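PDB 4K3Y: neuraminidase from Influenza A virus, which is the tetrameric beta-propeller ectodomain of a bat influenza N11 neuraminidase-like protein and probably lacks the sialidase activity of its relatives. Local coordinates for residues Ser123-Gly127 and Gly128-Asp132; Glu327-Asp330 and Cys331-Cys335. One frame throughout, in Å; residues are numbered along the deposited sequence.

Interaction 1: residues Ser123-Gly127 and Gly128-Asp132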
loop_
_atom_site.group_PDB
_atom_site.type_symbol
_atom_site.label_atom_id
_atom_site.label_comp_id
_atom_site.label_asym_id
_atom_site.label_seq_id
_atom_site.Cartn_x
_atom_site.Cartn_y
_atom_site.Cartn_z
ATOM N N SER C 123 22.901 -6.942 15.545
ATOM C CA SER C 123 22.387 -7.886 14.566
ATOM C C SER C 123 22.411 -7.216 13.201
ATOM O O SER C 123 22.146 -6.018 13.082
ATOM C CB SER C 123 20.978 -8.375 14.940
ATOM O OG SER C 123 20.065 -7.304 15.137
ATOM N N ILE C 124 22.776 -7.973 12.174
ATOM C CA ILE C 124 22.750 -7.443 10.809
ATOM C C ILE C 124 21.626 -8.081 9.989
ATOM O O ILE C 124 21.537 -9.310 9.875
ATOM C CB ILE C 124 24.105 -7.613 10.091
ATOM C CG1 ILE C 124 25.235 -7.055 10.970
ATOM C CG2 ILE C 124 24.066 -6.945 8.716
ATOM C CD1 ILE C 124 26.607 -7.117 10.340
ATOM N N LEU C 125 20.753 -7.243 9.434
ATOM C CA LEU C 125 19.675 -7.743 8.584
ATOM C C LEU C 125 19.854 -7.312 7.127
ATOM O O LEU C 125 20.100 -6.137 6.836
ATOM C CB LEU C 125 18.298 -7.340 9.120
ATOM C CG LEU C 125 17.943 -7.838 10.523
ATOM C CD1 LEU C 125 18.386 -6.814 11.575
ATOM C CD2 LEU C 125 16.465 -8.136 10.643
ATOM N N TYR C 126 19.748 -8.286 6.224
ATOM C CA TYR C 126 19.845 -8.045 4.790
ATOM C C TYR C 126 18.552 -8.539 4.147
ATOM O O TYR C 126 18.236 -9.727 4.227
ATOM C CB TYR C 126 21.035 -8.803 4.242
ATOM C CG TYR C 126 21.401 -8.410 2.843
ATOM C CD1 TYR C 126 22.079 -7.226 2.597
ATOM C CD2 TYR C 126 21.075 -9.227 1.762
ATOM C CE1 TYR C 126 22.433 -6.860 1.311
ATOM C CE2 TYR C 126 21.421 -8.871 0.466
ATOM C CZ TYR C 126 22.100 -7.682 0.241
ATOM O OH TYR C 126 22.446 -7.310 -1.044
ATOM N N GLY C 127 17.809 -7.643 3.498
ATOM C CA GLY C 127 16.387 -7.883 3.309
ATOM C C GLY C 127 15.845 -7.844 4.722
ATOM O O GLY C 127 16.225 -6.957 5.515
ATOM N N GLY C 128 14.993 -8.797 5.076
ATOM C CA GLY C 128 14.606 -8.918 6.472
ATOM C C GLY C 128 15.344 -10.044 7.159
ATOM O O GLY C 128 14.981 -10.436 8.268
ATOM N N ILE C 129 16.380 -10.551 6.493
ATOM C CA ILE C 129 17.086 -11.757 6.915
ATOM C C ILE C 129 18.319 -11.436 7.761
ATOM O O ILE C 129 19.182 -10.656 7.341
ATOM C CB ILE C 129 17.574 -12.556 5.687
ATOM C CG1 ILE C 129 16.435 -12.787 4.690
ATOM C CG2 ILE C 129 18.220 -13.868 6.110
ATOM C CD1 ILE C 129 15.312 -13.611 5.231
ATOM N N ILE C 130 18.407 -12.049 8.940
ATOM C CA ILE C 130 19.602 -11.924 9.773
ATOM C C ILE C 130 20.771 -12.596 9.064
ATOM O O ILE C 130 20.691 -13.767 8.696
ATOM C CB ILE C 130 19.391 -12.541 11.162
ATOM C CG1 ILE C 130 18.385 -11.706 11.944
ATOM C CG2 ILE C 130 20.703 -12.605 11.933
ATOM C CD1 ILE C 130 17.848 -12.427 13.129
ATOM N N THR C 131 21.847 -11.851 8.851
ATOM C CA THR C 131 22.923 -12.360 8.012
ATOM C C THR C 131 24.251 -12.373 8.755
ATOM O O THR C 131 25.198 -13.057 8.344
ATOM C CB THR C 131 23.043 -11.569 6.693
ATOM O OG1 THR C 131 23.093 -10.164 6.981
ATOM C CG2 THR C 131 21.847 -11.855 5.792
ATOM N N ASP C 132 24.310 -11.623 9.853
ATOM C CA ASP C 132 25.494 -11.610 10.690
ATOM C C ASP C 132 25.180 -11.037 12.061
ATOM O O ASP C 132 24.098 -10.499 12.293
ATOM C CB ASP C 132 26.616 -10.799 10.026
ATOM C CG ASP C 132 27.972 -11.493 10.106
ATOM O OD1 ASP C 132 28.180 -12.351 11.005
ATOM O OD2 ASP C 132 28.833 -11.174 9.256
#
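Tyr126 and Ile129 pair at the closed end of a beta hairpin, where strands 121-126 and 129-134 are joined by a type II' turn with Gly127 and Gly128 at its corners. Gly127 has the positive phi (66°) that the first corner of this turn requires. Tyr126 N gives its hydrogen to Ile129 O at 2.7 Å, and Ile129 N returns one to Tyr126 O at 3.0 Å. Farther from the turn, Ile124 O accepts from Thr131 N at 2.8 Å while Ile124 N donates to Asp132 O at 2.9 Å. Two residues thus face Ile124, a beta bulge that shifts the register by one.

Apolar contacts divide between the two faces. On one, Leu125 and Ile130 run side by side in the same direction, CG of the first 4.1 Å from CG1 of the second. On the other, Ile124 CD1 lies 3.7 Å from Asp132 CB, and Thr131 CG2 meets Tyr126 CB at 3.5 Å. With chi1 at -168°, CG of Tyr126 stands opposite the backbone N, and the ring leads away from strand 129-134.

The polar ends find their partners outside the hairpin: Tyr126 OH hydrogen-bonds Asp107, Thr131 OG1 hydrogen-bonds Gly179 O, and Asp132 OD2 hydrogen-bonds Ser181 N of the next blade. Strand 129-134 is the outermost of a four-stranded propeller blade, and strand 121-126 lies between it and strand 111-117, joined to the latter through backbone hydrogen bonds of Ser123 with Ser115 and Leu125 with Val113; Gly127 in the turn pairs with Trp111.

Interaction 2: residues Glu327-Asp330 and Cys331-Cys335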
loop_
_atom_site.group_PDB
_atom_site.type_symbol
_atom_site.label_atom_id
_atom_site.label_comp_id
_atom_site.label_asym_id
_atom_site.label_seq_id
_atom_site.Cartn_x
_atom_site.Cartn_y
_atom_site.Cartn_z
ATOM N N GLU C 327 19.376 8.940 -9.333
ATOM C CA GLU C 327 19.709 9.965 -10.295
ATOM C C GLU C 327 19.942 9.334 -11.659
ATOM O O GLU C 327 20.149 8.125 -11.783
ATOM C CB GLU C 327 20.980 10.707 -9.841
ATOM C CG GLU C 327 21.930 9.896 -8.909
ATOM C CD GLU C 327 23.347 9.715 -9.467
ATOM O OE1 GLU C 327 23.522 9.756 -10.705
ATOM O OE2 GLU C 327 24.291 9.519 -8.667
ATOM N N SER C 328 19.856 10.167 -12.684
ATOM C CA SER C 328 20.484 9.883 -13.951
ATOM C C SER C 328 21.242 11.175 -14.200
ATOM O O SER C 328 21.285 11.692 -15.325
ATOM C CB SER C 328 19.453 9.605 -15.037
ATOM O OG SER C 328 19.822 8.474 -15.806
ATOM N N ARG C 329 21.815 11.692 -13.107
ATOM C CA ARG C 329 22.474 12.999 -13.071
ATOM C C ARG C 329 23.989 12.892 -13.238
ATOM O O ARG C 329 24.606 11.912 -12.806
ATOM C CB ARG C 329 22.152 13.737 -11.760
ATOM C CG ARG C 329 20.725 14.267 -11.637
ATOM C CD ARG C 329 20.579 15.210 -10.437
ATOM N NE ARG C 329 21.186 16.523 -10.665
ATOM C CZ ARG C 329 21.270 17.487 -9.749
ATOM N NH1 ARG C 329 20.793 17.298 -8.523
ATOM N NH2 ARG C 329 21.837 18.644 -10.060
ATOM N N ASP C 330 24.570 13.926 -13.849
ATOM C CA ASP C 330 25.992 13.979 -14.195
ATOM C C ASP C 330 26.917 14.390 -13.034
ATOM O O ASP C 330 28.119 14.611 -13.230
ATOM C CB ASP C 330 26.195 14.932 -15.383
ATOM C CG ASP C 330 25.527 16.290 -15.168
ATOM O OD1 ASP C 330 25.056 16.563 -14.040
ATOM O OD2 ASP C 330 25.480 17.091 -16.130
ATOM N N CYS C 331 26.348 14.509 -11.836
ATOM C CA CYS C 331 27.122 14.796 -10.626
ATOM C C CYS C 331 26.401 14.166 -9.441
ATOM O O CYS C 331 25.194 13.892 -9.523
ATOM C CB CYS C 331 27.291 16.301 -10.414
ATOM S SG CYS C 331 25.725 17.205 -10.247
ATOM N N GLN C 332 27.131 13.925 -8.349
ATOM C CA GLN C 332 26.557 13.233 -7.192
ATOM C C GLN C 332 25.988 14.231 -6.175
ATOM O O GLN C 332 26.736 15.019 -5.586
ATOM C CB GLN C 332 27.592 12.319 -6.536
ATOM C CG GLN C 332 27.119 11.677 -5.225
ATOM C CD GLN C 332 25.848 10.844 -5.399
ATOM O OE1 GLN C 332 25.844 9.839 -6.121
ATOM N NE2 GLN C 332 24.764 11.263 -4.741
ATOM N N GLU C 333 24.667 14.203 -5.972
ATOM C CA GLU C 333 24.023 15.169 -5.071
ATOM C C GLU C 333 24.222 14.844 -3.573
ATOM O O GLU C 333 24.270 13.675 -3.167
ATOM C CB GLU C 333 22.538 15.352 -5.434
ATOM C CG GLU C 333 21.682 16.113 -4.401
ATOM C CD GLU C 333 21.870 17.638 -4.414
ATOM O OE1 GLU C 333 23.021 18.118 -4.532
ATOM O OE2 GLU C 333 20.858 18.366 -4.293
ATOM N N LEU C 334 24.358 15.890 -2.764
ATOM C CA LEU C 334 24.589 15.745 -1.329
ATOM C C LEU C 334 23.492 16.457 -0.542
ATOM O O LEU C 334 23.071 17.571 -0.880
ATOM C CB LEU C 334 25.965 16.310 -0.959
ATOM C CG LEU C 334 26.498 16.057 0.447
ATOM C CD1 LEU C 334 26.370 14.576 0.828
ATOM C CD2 LEU C 334 27.954 16.533 0.568
ATOM N N CYS C 335 23.029 15.801 0.510
ATOM C CA CYS C 335 21.959 16.344 1.343
ATOM C C CYS C 335 22.257 16.167 2.827
ATOM O O CYS C 335 23.146 15.398 3.209
ATOM C CB CYS C 335 20.645 15.617 1.040
ATOM S SG CYS C 335 20.098 15.733 -0.663
#
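Glu327 and Gln332 meet across a bend in the loop that links strands 315-322 and 335-343 within one blade of the beta-propeller, a loop linked by the Cys331-Cys16 disulfide to the N-terminal part of the chain. The Glu327 side chain crosses that of Gln332 at about a right angle, with the carboxylate and amide planes 62° apart. Its OE2 approaches Gln332 OE1, but both oxygens are acceptors and no hydrogen bond joins them. Ser328 turns outward, its OG hydrogen-bonded to the O6 of an N-acetylglucosamine.

Arg329 reaches forward alongside Cys331 and Glu333, its chain bent at chi3 (74°). The sulfur of Cys331 sits over one face of the guanidinium, 4.1 Å from Arg329 NH2. Arg329 NH1 is 4.0 Å from Glu333 CB, approached obliquely. The opposite charges stay apart, Arg329 NH1 to Glu333 OE2 being 4.4 Å, beyond a salt bridge, though they probably still attract weakly. Ile130 of a neighbouring subunit packs on both Arg329 and Glu333. The Asp330 carboxylate leans toward Cys331, OD1 coming within 3.9 Å of Cys331 SG.

Around Gln332 the amide is fixed on both sides: OE1 accepts from Gly12 N, while NE2 donates to Pro324 O. Gln332 NE2 also hydrogen-bonds Glu333 O at 2.9 Å, lying in the carbonyl plane on a lone pair, with that oxygen nearly coplanar with the amide.

Within one subunit interactions 1 and 2 do not touch: their centres lie 29 Å apart and their nearest atoms about 18 Å, in different blades of the propeller. The tetramer sets the hairpin of one subunit against the 327-335 loop of another. Arg329 of one copy packs on Tyr126 and Thr131 of a neighbour, so the two elements form facing parts of a subunit interface. The side chain of Tyr126 is about 5 Å from a bound N-acetylglucosamine. The side chain of Arg329 is about 7 Å from a bound N-acetylglucosamine. Neither contact includes a residue of the calcium site at Asn212, Asp216 and Gly262.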